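Local coordinates for protein dihydropyrimidinase (Brevibacillus agri, PDB 3SFW) that probably catalyses the zinc-dependent hydrolytic ring opening of 5,6-dihydropyrimidines to the corresponding N-carbamoyl beta-amino acids, at residues A[47-53]-A[392-398]; A[125-129]-A[165-169]; A[309-313]-A[366-372]; A[338-344]-A[411-417]. Numbering follows the deposited sequence.

Interaction 1 of 4, residues A[47-53]-A[392-398]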
loop_
_atom_site.group_PDB
_atom_site.type_symbol
_atom_site.label_atom_id
_atom_site.label_comp_id
_atom_site.label_asym_id
_atom_site.label_seq_id
_atom_site.Cartn_x
_atom_site.Cartn_y
_atom_site.Cartn_z
ATOM N N GLY A 47 -35.871 -29.541 9.712
ATOM C CA GLY A 47 -34.859 -29.686 8.660
ATOM C C GLY A 47 -34.568 -28.392 7.884
ATOM O O GLY A 47 -33.773 -28.384 6.944
ATOM N N TYR A 48 -35.208 -27.306 8.279
ATOM C CA TYR A 48 -34.956 -26.012 7.591
ATOM C C TYR A 48 -34.189 -25.051 8.490
ATOM O O TYR A 48 -34.362 -25.051 9.738
ATOM C CB TYR A 48 -36.283 -25.328 7.190
ATOM C CG TYR A 48 -37.207 -26.163 6.297
ATOM C CD1 TYR A 48 -36.710 -27.155 5.439
ATOM C CD2 TYR A 48 -38.578 -25.977 6.363
ATOM C CE1 TYR A 48 -37.601 -27.908 4.618
ATOM C CE2 TYR A 48 -39.442 -26.703 5.566
ATOM C CZ TYR A 48 -38.961 -27.660 4.715
ATOM O OH TYR A 48 -39.875 -28.328 3.903
ATOM N N TYR A 49 -33.478 -24.138 7.849
ATOM C CA TYR A 49 -33.140 -22.862 8.448
ATOM C C TYR A 49 -34.297 -21.832 8.304
ATOM O O TYR A 49 -34.980 -21.789 7.278
ATOM C CB TYR A 49 -31.927 -22.247 7.741
ATOM C CG TYR A 49 -30.633 -22.962 7.991
ATOM C CD1 TYR A 49 -30.215 -23.252 9.296
ATOM C CD2 TYR A 49 -29.817 -23.359 6.919
ATOM C CE1 TYR A 49 -29.012 -23.915 9.508
ATOM C CE2 TYR A 49 -28.614 -24.015 7.129
ATOM C CZ TYR A 49 -28.256 -24.346 8.413
ATOM O OH TYR A 49 -27.037 -24.951 8.607
ATOM N N LEU A 50 -34.502 -21.022 9.340
ATOM C CA LEU A 50 -35.311 -19.796 9.224
ATOM C C LEU A 50 -34.311 -18.662 9.025
ATOM O O LEU A 50 -33.526 -18.354 9.941
ATOM C CB LEU A 50 -36.101 -19.520 10.505
ATOM C CG LEU A 50 -37.297 -20.402 10.848
ATOM C CD1 LEU A 50 -36.937 -21.802 10.953
ATOM C CD2 LEU A 50 -38.065 -19.938 12.102
ATOM N N LEU A 51 -34.371 -18.022 7.864
ATOM C CA LEU A 51 -33.475 -16.888 7.526
ATOM C C LEU A 51 -34.265 -15.611 7.497
ATOM O O LEU A 51 -35.416 -15.622 7.061
ATOM C CB LEU A 51 -32.867 -17.107 6.141
ATOM C CG LEU A 51 -32.139 -18.450 5.957
ATOM C CD1 LEU A 51 -31.634 -18.605 4.521
ATOM C CD2 LEU A 51 -30.970 -18.536 6.943
ATOM N N PRO A 52 -33.659 -14.480 7.906
ATOM C CA PRO A 52 -34.303 -13.200 7.567
ATOM C C PRO A 52 -34.410 -13.089 6.048
ATOM O O PRO A 52 -33.463 -13.454 5.332
ATOM C CB PRO A 52 -33.317 -12.130 8.116
ATOM C CG PRO A 52 -32.477 -12.887 9.163
ATOM C CD PRO A 52 -32.336 -14.289 8.530
ATOM N N GLY A 53 -35.533 -12.591 5.554
ATOM C CA GLY A 53 -35.711 -12.535 4.095
ATOM C C GLY A 53 -34.576 -11.735 3.517
ATOM O O GLY A 53 -34.205 -10.701 4.068
ATOM N N ASP A 392 -40.623 -11.282 8.038
ATOM C CA ASP A 392 -40.164 -11.467 6.658
ATOM C C ASP A 392 -39.112 -12.569 6.763
ATOM O O ASP A 392 -37.980 -12.348 7.276
ATOM C CB ASP A 392 -39.484 -10.185 6.131
ATOM C CG ASP A 392 -40.463 -9.074 5.764
ATOM O OD1 ASP A 392 -41.631 -9.062 6.254
ATOM O OD2 ASP A 392 -39.991 -8.140 5.075
ATOM N N ILE A 393 -39.544 -13.797 6.503
ATOM C CA ILE A 393 -38.797 -14.959 6.897
ATOM C C ILE A 393 -38.781 -15.965 5.745
ATOM O O ILE A 393 -39.791 -16.171 5.069
ATOM C CB ILE A 393 -39.465 -15.608 8.149
ATOM C CG1 ILE A 393 -39.379 -14.626 9.313
ATOM C CG2 ILE A 393 -38.762 -17.010 8.513
ATOM C CD1 ILE A 393 -40.186 -15.061 10.537
ATOM N N VAL A 394 -37.637 -16.621 5.565
ATOM C CA VAL A 394 -37.490 -17.669 4.553
ATOM C C VAL A 394 -37.272 -18.999 5.245
ATOM O O VAL A 394 -36.415 -19.110 6.137
ATOM C CB VAL A 394 -36.293 -17.364 3.634
ATOM C CG1 VAL A 394 -36.085 -18.502 2.639
ATOM C CG2 VAL A 394 -36.543 -16.047 2.895
ATOM N N LEU A 395 -38.038 -20.026 4.838
ATOM C CA LEU A 395 -37.747 -21.372 5.256
ATOM C C LEU A 395 -36.874 -22.001 4.179
ATOM O O LEU A 395 -37.306 -22.113 3.022
ATOM C CB LEU A 395 -39.059 -22.177 5.401
ATOM C CG LEU A 395 -40.075 -21.683 6.443
ATOM C CD1 LEU A 395 -41.063 -22.805 6.803
ATOM C CD2 LEU A 395 -39.465 -21.109 7.623
ATOM N N PHE A 396 -35.616 -22.314 4.536
ATOM C CA PHE A 396 -34.593 -22.681 3.543
ATOM C C PHE A 396 -34.069 -24.090 3.855
ATOM O O PHE A 396 -33.690 -24.390 5.017
ATOM C CB PHE A 396 -33.441 -21.655 3.619
ATOM C CG PHE A 396 -32.384 -21.854 2.577
ATOM C CD1 PHE A 396 -32.529 -21.285 1.294
ATOM C CD2 PHE A 396 -31.197 -22.513 2.897
ATOM C CE1 PHE A 396 -31.541 -21.461 0.326
ATOM C CE2 PHE A 396 -30.176 -22.644 1.938
ATOM C CZ PHE A 396 -30.344 -22.114 0.667
ATOM N N ASP A 397 -34.146 -24.987 2.866
ATOM C CA ASP A 397 -33.640 -26.352 3.022
ATOM C C ASP A 397 -32.239 -26.495 2.429
ATOM O O ASP A 397 -32.043 -26.453 1.227
ATOM C CB ASP A 397 -34.617 -27.375 2.409
ATOM C CG ASP A 397 -34.209 -28.823 2.669
ATOM O OD1 ASP A 397 -33.041 -29.062 3.009
ATOM O OD2 ASP A 397 -35.075 -29.735 2.515
ATOM N N PRO A 398 -31.223 -26.542 3.304
ATOM C CA PRO A 398 -29.834 -26.464 2.822
ATOM C C PRO A 398 -29.360 -27.772 2.131
ATOM O O PRO A 398 -28.287 -27.802 1.516
ATOM C CB PRO A 398 -29.044 -26.213 4.119
ATOM C CG PRO A 398 -29.888 -26.912 5.192
ATOM C CD PRO A 398 -31.315 -26.704 4.775
HETATM O O HOH W 1 -33.025 -30.556 5.595
#

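Interaction 2 of 4, residues A[125-129]-A[165-169]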
loop_
_atom_site.group_PDB
_atom_site.type_symbol
_atom_site.label_atom_id
_atom_site.label_comp_id
_atom_site.label_asym_id
_atom_site.label_seq_id
_atom_site.Cartn_x
_atom_site.Cartn_y
_atom_site.Cartn_z
ATOM N N MET A 125 -31.680 8.399 -8.629
ATOM C CA MET A 125 -30.583 8.868 -9.516
ATOM C C MET A 125 -30.452 10.388 -9.498
ATOM O O MET A 125 -31.453 11.094 -9.580
ATOM C CB MET A 125 -30.858 8.404 -10.931
ATOM C CG MET A 125 -29.906 9.054 -11.963
ATOM S SD MET A 125 -30.473 8.393 -13.584
ATOM C CE MET A 125 -29.630 9.598 -14.640
ATOM N N VAL A 126 -29.239 10.891 -9.350
ATOM C CA VAL A 126 -28.974 12.359 -9.522
ATOM C C VAL A 126 -28.153 12.529 -10.806
ATOM O O VAL A 126 -27.099 11.891 -10.946
ATOM C CB VAL A 126 -28.240 12.957 -8.296
ATOM C CG1 VAL A 126 -27.969 14.455 -8.469
ATOM C CG2 VAL A 126 -29.085 12.729 -7.040
ATOM N N SER A 127 -28.715 13.257 -11.783
ATOM C CA SER A 127 -28.032 13.496 -13.097
ATOM C C SER A 127 -27.263 14.792 -13.028
ATOM O O SER A 127 -26.331 14.990 -13.790
ATOM C CB SER A 127 -29.023 13.603 -14.290
ATOM O OG SER A 127 -30.407 13.597 -13.879
ATOM N N ASP A 128 -27.745 15.732 -12.217
ATOM C CA ASP A 128 -27.014 16.960 -12.022
ATOM C C ASP A 128 -27.469 17.755 -10.816
ATOM O O ASP A 128 -28.582 17.589 -10.320
ATOM C CB ASP A 128 -26.988 17.805 -13.289
ATOM C CG ASP A 128 -28.119 18.764 -13.363
ATOM O OD1 ASP A 128 -27.882 19.993 -13.279
ATOM O OD2 ASP A 128 -29.253 18.282 -13.478
ATOM N N ALA A 129 -26.522 18.431 -10.198
ATOM C CA ALA A 129 -26.765 18.945 -8.852
ATOM C C ALA A 129 -26.942 20.483 -8.877
ATOM O O ALA A 129 -26.316 21.218 -8.096
ATOM C CB ALA A 129 -25.610 18.534 -7.926
ATOM N N THR A 165 -21.154 17.300 -10.218
ATOM C CA THR A 165 -22.383 16.702 -9.717
ATOM C C THR A 165 -22.115 15.773 -8.535
ATOM O O THR A 165 -22.829 15.809 -7.522
ATOM C CB THR A 165 -23.140 15.991 -10.839
ATOM O OG1 THR A 165 -23.630 16.989 -11.738
ATOM C CG2 THR A 165 -24.308 15.221 -10.296
ATOM N N LEU A 166 -21.090 14.943 -8.657
ATOM C CA LEU A 166 -20.849 13.937 -7.615
ATOM C C LEU A 166 -20.393 14.631 -6.342
ATOM O O LEU A 166 -20.878 14.328 -5.250
ATOM C CB LEU A 166 -19.822 12.878 -8.102
ATOM C CG LEU A 166 -19.319 11.921 -6.999
ATOM C CD1 LEU A 166 -20.522 11.159 -6.379
ATOM C CD2 LEU A 166 -18.298 10.937 -7.601
ATOM N N PHE A 167 -19.529 15.634 -6.445
ATOM C CA PHE A 167 -19.037 16.287 -5.211
ATOM C C PHE A 167 -20.150 17.087 -4.488
ATOM O O PHE A 167 -20.322 16.970 -3.273
ATOM C CB PHE A 167 -17.878 17.227 -5.549
ATOM C CG PHE A 167 -17.162 17.755 -4.341
ATOM C CD1 PHE A 167 -16.938 19.115 -4.212
ATOM C CD2 PHE A 167 -16.681 16.891 -3.347
ATOM C CE1 PHE A 167 -16.239 19.622 -3.095
ATOM C CE2 PHE A 167 -15.994 17.372 -2.237
ATOM C CZ PHE A 167 -15.730 18.753 -2.130
ATOM N N LYS A 168 -20.905 17.870 -5.249
ATOM C CA LYS A 168 -22.068 18.579 -4.704
ATOM C C LYS A 168 -23.085 17.631 -4.068
ATOM O O LYS A 168 -23.626 17.930 -2.990
ATOM C CB LYS A 168 -22.718 19.409 -5.810
ATOM C CG LYS A 168 -21.882 20.628 -6.160
ATOM C CD LYS A 168 -22.607 21.430 -7.252
ATOM C CE LYS A 168 -21.973 22.796 -7.431
ATOM N NZ LYS A 168 -22.810 23.603 -8.398
ATOM N N THR A 169 -23.293 16.464 -4.693
ATOM C CA THR A 169 -24.285 15.524 -4.194
ATOM C C THR A 169 -23.786 14.941 -2.872
ATOM O O THR A 169 -24.554 14.812 -1.894
ATOM C CB THR A 169 -24.567 14.424 -5.200
ATOM O OG1 THR A 169 -25.093 15.007 -6.387
ATOM C CG2 THR A 169 -25.571 13.389 -4.643
HETATM O O HOH W 2 -23.410 15.938 -14.267
HETATM O O HOH W 3 -25.594 23.775 -7.615
HETATM O O HOH W 4 -24.217 19.747 -11.172
#

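Interaction 3 of 4, residues A[309-313]-A[366-372]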
loop_
_atom_site.group_PDB
_atom_site.type_symbol
_atom_site.label_atom_id
_atom_site.label_comp_id
_atom_site.label_asym_id
_atom_site.label_seq_id
_atom_site.Cartn_x
_atom_site.Cartn_y
_atom_site.Cartn_z
ATOM N N LEU A 309 -15.967 -5.634 1.764
ATOM C CA LEU A 309 -17.294 -5.464 1.109
ATOM C C LEU A 309 -18.357 -5.932 2.072
ATOM O O LEU A 309 -18.101 -6.896 2.853
ATOM C CB LEU A 309 -17.390 -6.354 -0.145
ATOM C CG LEU A 309 -16.338 -5.933 -1.208
ATOM C CD1 LEU A 309 -16.488 -6.920 -2.373
ATOM C CD2 LEU A 309 -16.563 -4.457 -1.720
ATOM N N GLN A 310 -19.481 -5.210 2.127
ATOM C CA GLN A 310 -20.492 -5.465 3.206
ATOM C C GLN A 310 -21.805 -6.104 2.722
ATOM O O GLN A 310 -22.569 -6.636 3.536
ATOM C CB GLN A 310 -20.810 -4.182 3.984
ATOM C CG GLN A 310 -19.613 -3.604 4.772
ATOM C CD GLN A 310 -18.575 -2.951 3.838
ATOM O OE1 GLN A 310 -17.353 -3.155 3.983
ATOM N NE2 GLN A 310 -19.052 -2.230 2.861
ATOM N N THR A 311 -22.084 -6.041 1.421
ATOM C CA THR A 311 -23.419 -6.452 0.913
ATOM C C THR A 311 -23.307 -7.168 -0.437
ATOM O O THR A 311 -22.318 -7.023 -1.183
ATOM C CB THR A 311 -24.365 -5.243 0.674
ATOM O OG1 THR A 311 -23.758 -4.387 -0.329
ATOM C CG2 THR A 311 -24.585 -4.460 1.985
ATOM N N VAL A 312 -24.364 -7.919 -0.760
ATOM C CA VAL A 312 -24.486 -8.487 -2.122
ATOM C C VAL A 312 -25.851 -8.102 -2.678
ATOM O O VAL A 312 -26.901 -8.389 -2.068
ATOM C CB VAL A 312 -24.346 -10.019 -2.127
ATOM C CG1 VAL A 312 -24.623 -10.571 -3.579
ATOM C CG2 VAL A 312 -22.960 -10.438 -1.667
ATOM N N GLY A 313 -25.835 -7.412 -3.814
ATOM C CA GLY A 313 -27.064 -7.103 -4.518
ATOM C C GLY A 313 -27.029 -7.829 -5.858
ATOM O O GLY A 313 -25.991 -8.374 -6.240
ATOM N N ASP A 366 -25.776 -11.615 7.041
ATOM C CA ASP A 366 -25.407 -10.207 7.179
ATOM C C ASP A 366 -25.321 -9.541 5.812
ATOM O O ASP A 366 -25.880 -8.474 5.592
ATOM C CB ASP A 366 -24.057 -10.090 7.932
ATOM C CG ASP A 366 -23.901 -8.774 8.673
ATOM O OD1 ASP A 366 -24.896 -8.086 8.989
ATOM O OD2 ASP A 366 -22.734 -8.401 8.927
ATOM N N ILE A 367 -24.706 -10.241 4.864
ATOM C CA ILE A 367 -24.422 -9.653 3.556
ATOM C C ILE A 367 -25.633 -9.619 2.673
ATOM O O ILE A 367 -25.721 -8.772 1.780
ATOM C CB ILE A 367 -23.345 -10.536 2.936
ATOM C CG1 ILE A 367 -22.009 -10.284 3.655
ATOM C CG2 ILE A 367 -23.350 -10.478 1.461
ATOM C CD1 ILE A 367 -21.988 -9.110 4.548
ATOM N N THR A 368 -26.569 -10.548 2.871
ATOM C CA THR A 368 -27.756 -10.609 2.009
ATOM C C THR A 368 -28.975 -9.895 2.580
ATOM O O THR A 368 -29.926 -9.649 1.868
ATOM C CB THR A 368 -28.169 -12.043 1.693
ATOM O OG1 THR A 368 -28.547 -12.694 2.914
ATOM C CG2 THR A 368 -26.992 -12.830 0.966
ATOM N N SER A 369 -28.929 -9.533 3.860
ATOM C CA SER A 369 -30.121 -9.055 4.533
ATOM C C SER A 369 -29.809 -7.971 5.592
ATOM O O SER A 369 -30.162 -6.778 5.417
ATOM C CB SER A 369 -30.842 -10.240 5.183
ATOM O OG SER A 369 -32.049 -9.812 5.698
ATOM N N THR A 370 -29.120 -8.343 6.652
ATOM C CA THR A 370 -29.056 -7.428 7.821
ATOM C C THR A 370 -28.224 -6.178 7.555
ATOM O O THR A 370 -28.661 -5.041 7.819
ATOM C CB THR A 370 -28.461 -8.159 9.022
ATOM O OG1 THR A 370 -29.131 -9.419 9.206
ATOM C CG2 THR A 370 -28.523 -7.270 10.313
ATOM N N LYS A 371 -27.028 -6.353 6.990
ATOM C CA LYS A 371 -26.170 -5.181 6.700
ATOM C C LYS A 371 -26.798 -4.284 5.593
ATOM O O LYS A 371 -26.604 -3.058 5.551
ATOM C CB LYS A 371 -24.731 -5.624 6.347
ATOM C CG LYS A 371 -23.683 -4.503 6.459
ATOM C CD LYS A 371 -23.703 -3.844 7.887
ATOM C CE LYS A 371 -23.511 -4.783 9.069
ATOM N NZ LYS A 371 -22.299 -5.649 8.897
ATOM N N VAL A 372 -27.553 -4.909 4.710
ATOM C CA VAL A 372 -28.265 -4.155 3.686
ATOM C C VAL A 372 -29.357 -3.291 4.366
ATOM O O VAL A 372 -29.440 -2.096 4.112
ATOM C CB VAL A 372 -29.011 -5.118 2.717
ATOM C CG1 VAL A 372 -29.835 -4.297 1.682
ATOM C CG2 VAL A 372 -28.006 -6.071 1.983
#

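Interaction 4 of 4, residues A[338-344]-A[411-417]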
loop_
_atom_site.group_PDB
_atom_site.type_symbol
_atom_site.label_atom_id
_atom_site.label_comp_id
_atom_site.label_asym_id
_atom_site.label_seq_id
_atom_site.Cartn_x
_atom_site.Cartn_y
_atom_site.Cartn_z
ATOM N N GLY A 338 -27.271 -5.725 -18.948
ATOM C CA GLY A 338 -27.957 -6.209 -17.727
ATOM C C GLY A 338 -28.164 -7.699 -17.728
ATOM O O GLY A 338 -28.377 -8.321 -18.784
ATOM N N GLY A 339 -28.164 -8.291 -16.536
ATOM C CA GLY A 339 -28.446 -9.744 -16.420
ATOM C C GLY A 339 -29.642 -10.101 -15.547
ATOM O O GLY A 339 -30.111 -9.253 -14.762
ATOM N N PRO A 340 -30.164 -11.351 -15.664
ATOM C CA PRO A 340 -31.249 -11.818 -14.819
ATOM C C PRO A 340 -30.710 -12.505 -13.610
ATOM O O PRO A 340 -30.334 -13.686 -13.669
ATOM C CB PRO A 340 -32.037 -12.826 -15.723
ATOM C CG PRO A 340 -31.279 -12.827 -17.093
ATOM C CD PRO A 340 -29.859 -12.319 -16.736
ATOM N N ILE A 341 -30.609 -11.743 -12.526
ATOM C CA ILE A 341 -29.848 -12.164 -11.363
ATOM C C ILE A 341 -30.721 -12.230 -10.072
ATOM O O ILE A 341 -30.315 -12.813 -9.059
ATOM C CB ILE A 341 -28.643 -11.160 -11.133
ATOM C CG1 ILE A 341 -27.875 -10.858 -12.420
ATOM C CG2 ILE A 341 -27.665 -11.710 -10.031
ATOM C CD1 ILE A 341 -27.196 -12.127 -13.038
ATOM N N ILE A 342 -31.904 -11.635 -10.092
ATOM C CA ILE A 342 -32.627 -11.453 -8.811
ATOM C C ILE A 342 -32.950 -12.778 -8.104
ATOM O O ILE A 342 -32.908 -12.868 -6.871
ATOM C CB ILE A 342 -33.864 -10.568 -8.980
ATOM C CG1 ILE A 342 -34.261 -9.926 -7.639
ATOM C CG2 ILE A 342 -35.076 -11.379 -9.591
ATOM C CD1 ILE A 342 -35.359 -8.801 -7.856
ATOM N N GLU A 343 -33.275 -13.816 -8.880
ATOM C CA GLU A 343 -33.839 -14.989 -8.285
ATOM C C GLU A 343 -32.788 -15.901 -7.635
ATOM O O GLU A 343 -33.054 -16.546 -6.615
ATOM C CB GLU A 343 -34.602 -15.781 -9.346
ATOM C CG GLU A 343 -35.355 -16.974 -8.747
ATOM C CD GLU A 343 -36.423 -17.529 -9.688
ATOM O OE1 GLU A 343 -36.750 -16.872 -10.706
ATOM O OE2 GLU A 343 -36.950 -18.623 -9.380
ATOM N N ASP A 344 -31.575 -15.869 -8.157
ATOM C CA ASP A 344 -30.557 -16.846 -7.715
ATOM C C ASP A 344 -29.555 -16.300 -6.714
ATOM O O ASP A 344 -28.664 -17.058 -6.213
ATOM C CB ASP A 344 -29.895 -17.489 -8.911
ATOM C CG ASP A 344 -30.899 -18.229 -9.759
ATOM O OD1 ASP A 344 -31.678 -19.045 -9.180
ATOM O OD2 ASP A 344 -30.998 -17.894 -10.953
ATOM N N MET A 411 -38.255 -15.570 -13.242
ATOM C CA MET A 411 -37.991 -14.275 -13.887
ATOM C C MET A 411 -38.595 -14.263 -15.301
ATOM O O MET A 411 -38.610 -15.315 -15.972
ATOM C CB MET A 411 -36.486 -13.999 -13.948
ATOM C CG MET A 411 -35.860 -13.908 -12.543
ATOM S SD MET A 411 -34.074 -13.836 -12.628
ATOM C CE MET A 411 -33.715 -15.552 -13.192
ATOM N N ASN A 412 -39.214 -13.141 -15.681
ATOM C CA ASN A 412 -39.862 -13.094 -16.989
ATOM C C ASN A 412 -38.804 -12.818 -18.070
ATOM O O ASN A 412 -38.780 -11.737 -18.659
ATOM C CB ASN A 412 -40.997 -12.054 -17.012
ATOM C CG ASN A 412 -41.866 -12.165 -18.264
ATOM O OD1 ASN A 412 -41.812 -13.182 -18.979
ATOM N ND2 ASN A 412 -42.555 -11.085 -18.608
ATOM N N VAL A 413 -37.954 -13.826 -18.350
ATOM C CA VAL A 413 -36.836 -13.670 -19.289
ATOM C C VAL A 413 -36.508 -15.046 -19.829
ATOM O O VAL A 413 -36.713 -16.039 -19.149
ATOM C CB VAL A 413 -35.558 -13.115 -18.581
ATOM C CG1 VAL A 413 -34.569 -12.514 -19.597
ATOM C CG2 VAL A 413 -35.943 -12.063 -17.566
ATOM N N ASP A 414 -36.022 -15.108 -21.075
ATOM C CA ASP A 414 -35.885 -16.400 -21.778
ATOM C C ASP A 414 -34.569 -17.118 -21.574
ATOM O O ASP A 414 -34.288 -18.085 -22.285
ATOM C CB ASP A 414 -36.116 -16.215 -23.289
ATOM C CG ASP A 414 -35.155 -15.236 -23.913
ATOM O OD1 ASP A 414 -34.198 -14.820 -23.251
ATOM O OD2 ASP A 414 -35.247 -14.969 -25.141
ATOM N N TYR A 415 -33.759 -16.681 -20.614
ATOM C CA TYR A 415 -32.549 -17.439 -20.326
ATOM C C TYR A 415 -32.159 -17.184 -18.902
ATOM O O TYR A 415 -32.647 -16.238 -18.262
ATOM C CB TYR A 415 -31.367 -17.077 -21.284
ATOM C CG TYR A 415 -30.698 -15.734 -21.019
ATOM C CD1 TYR A 415 -31.286 -14.549 -21.430
ATOM C CD2 TYR A 415 -29.519 -15.662 -20.260
ATOM C CE1 TYR A 415 -30.726 -13.313 -21.145
ATOM C CE2 TYR A 415 -28.901 -14.458 -20.011
ATOM C CZ TYR A 415 -29.511 -13.273 -20.465
ATOM O OH TYR A 415 -28.939 -12.063 -20.186
ATOM N N ASN A 416 -31.274 -18.039 -18.410
ATOM C CA ASN A 416 -30.681 -17.813 -17.084
ATOM C C ASN A 416 -29.176 -17.905 -17.240
ATOM O O ASN A 416 -28.664 -18.888 -17.818
ATOM C CB ASN A 416 -31.197 -18.884 -16.145
ATOM C CG ASN A 416 -30.824 -18.616 -14.694
ATOM O OD1 ASN A 416 -29.641 -18.549 -14.361
ATOM N ND2 ASN A 416 -31.835 -18.441 -13.839
ATOM N N PRO A 417 -28.442 -16.868 -16.797
ATOM C CA PRO A 417 -26.988 -16.876 -17.012
ATOM C C PRO A 417 -26.255 -17.942 -16.204
ATOM O O PRO A 417 -25.108 -18.256 -16.511
ATOM C CB PRO A 417 -26.546 -15.455 -16.588
ATOM C CG PRO A 417 -27.611 -15.065 -15.524
ATOM C CD PRO A 417 -28.909 -15.712 -15.995
HETATM O O HOH W 5 -30.580 -10.013 -19.185
#

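Interaction 1 of 4, residues A[47-53]-A[392-398]
This is an antiparallel strand pair: strand 49-59, on its way into the amidohydrolase TIM barrel, here joins the sheet built with strands 9-11, 393-403 and 422-432. Y49-F396 and L51-V394 are hydrogen-bonded pairs (Y49 N to F396 O and L51 N to V394 O, both 2.9 Å, each with its return bond), L50-L395 is the non-hydrogen-bonded pair between them, and G53 N reaches D392 O at 3.0 Å. On one face L51 fills the hollow between V394 and F396, its CB 4.3 Å from V394 CB and its CD1 3.7 Å from F396 CB. The Y49 and F396 rings meet edge to edge (Y49 CD2 to F396 CD2, 4.3 Å), and Y49 CE2 reaches over P398 CG at 3.7 Å, where the chain turns a corner. V394 CG2 lies against the bare CA of G53 at 3.8 Å. Helix 361-376 packs over Y49 and L51. On the opposite face L50 nests against L395 CD2 (3.9 Å from L50 CG) and I393 CG2 (4.2 Å from L50 CB); at P52 and I393 the side chains part. At the G47/D397 end, where D397 OD1 also bonds T399, one water donates to G47 O at 2.7 Å and to D397 OD1 at 3.0 Å.

Interaction 2 of 4, residues A[125-129]-A[165-169]
An irregular loop, 125-129, runs up to a turn of helix, 165-169, and comes closest at A129 and T165, whose CA atoms are 5.0 Å apart. The helix turn is regular, with T169 N bonded to T165 O at 2.9 Å; T169 OG1 bonds that same carbonyl, T165 O, at 2.7 Å. Between the segments the direct touches are van der Waals. A129 CB sits over three helix side chains, 4.3 Å from T165 CG2, 3.7 Å from K168 CB and 3.9 Å from T169 OG1. V126 CG1 reaches T169 OG1 at 3.6 Å, and D128 CA comes to 3.4 Å of T165 OG1. Water does the polar work. One water lies 2.7 Å from T165 OG1 and within reach of S127 O (3.1 Å), a second links A129 N (2.8 Å) to T165 OG1 (2.9 Å), and a third donates to A129 O (2.7 Å) and accepts from K168 NZ (2.9 Å), which also salt-bridges E164. K168 packs on Y192 of the second subunit as well. This is beta/alpha-barrel architecture: the loop after strand 119-124 lies against helix 163-176, which leads to strand 180-182.

Interaction 3 of 4, residues A[309-313]-A[366-372]
The contact belongs to the TIM barrel, where its last short strand, 311-312, which ends a few residues before the zinc ligand D315, meets helix 361-376. The central link is V312 N to I367 O, 3.0 Å. That carbonyl is available because the helix widens into a pi-type turn: K371 N bonds D366 O at 2.8 Å, one residue further back than in an alpha-helix. T311 CA also points its hydrogen at I367 O (3.4 Å), and I367 CA does the same to Q310 O (3.5 Å). Side chains fill in around this backbone seam, with T311 CG2 on V372 CG2 at 3.8 Å and Q310 CB on K371 CG at 3.8 Å. K371 NZ folds back to D366 OD2 in a 2.8 Å salt bridge within the helix. R345 binds the carbonyls of both V312 and T368. On one side the strand pairs with 258-263; on the other the helix bonds I55 through the T368 backbone, and V372 touches I55 and P57, so the widened helix sits between strand 311-312 and strand 49-59.

Interaction 4 of 4, residues A[338-344]-A[411-417]
Start at M411, whose backbone N makes a weak hydrogen bond to E343 OE1 (3.2 Å), an oxygen that also accepts from H410 N. Its side chain lies along the 338-344 loop, SD 3.8 Å from P340 CB and CG 4.0 Å from I342 CG2. V413 comes next, CG1 meeting P340 CG at 4.1 Å. Y415 then offers its ring face to the same proline: P340 CG stands 4.2 Å from the ring centroid, 24° off the normal, a CH-pi contact. A water donates to both Y415 OH and G338 O, each at 2.8 Å, while Y415 OH also bonds K284 O; G338 lies about 8 Å from a zinc ion, nearest atoms. N416 ND2 gives a straight 3.1 Å hydrogen bond to D344 OD2 and bonds H409, while N416 OD1 accepts from F418 N. Last, P417 packs its CD on P340 CD at 3.6 Å and its CG on I341 CD1 at 3.9 Å. The interface is thus mainly apolar around P340, with D344-N416 and the weak E343-M411 link beside it: packing plus a few directed bonds holds the two loops.

How the interactions relate
Interaction 1 closes a long loop between 47-53 and 392-398. Interactions 2 and 3 are nested inside it, and interaction 2 closes before either interaction 3 or interaction 4 opens. Interaction 4 crosses both interaction 1 and interaction 3, its segments alternating with theirs. Interactions 1 and 3, centres about 16 Å apart, touch: a probable hydrogen bond between G53 O and S369 OG (2.8 Å) and packing of P52 on S369 couple helix 361-376 to strand 49-59. That helix and strand 393-403 are consecutive in the chain. Interaction 4 comes to about 5 Å of interaction 3 at nearest atoms. Interaction 2 lies on the opposite side of the chain's centre from interaction 1, centres about 40 Å apart; a second subunit packs against its helix.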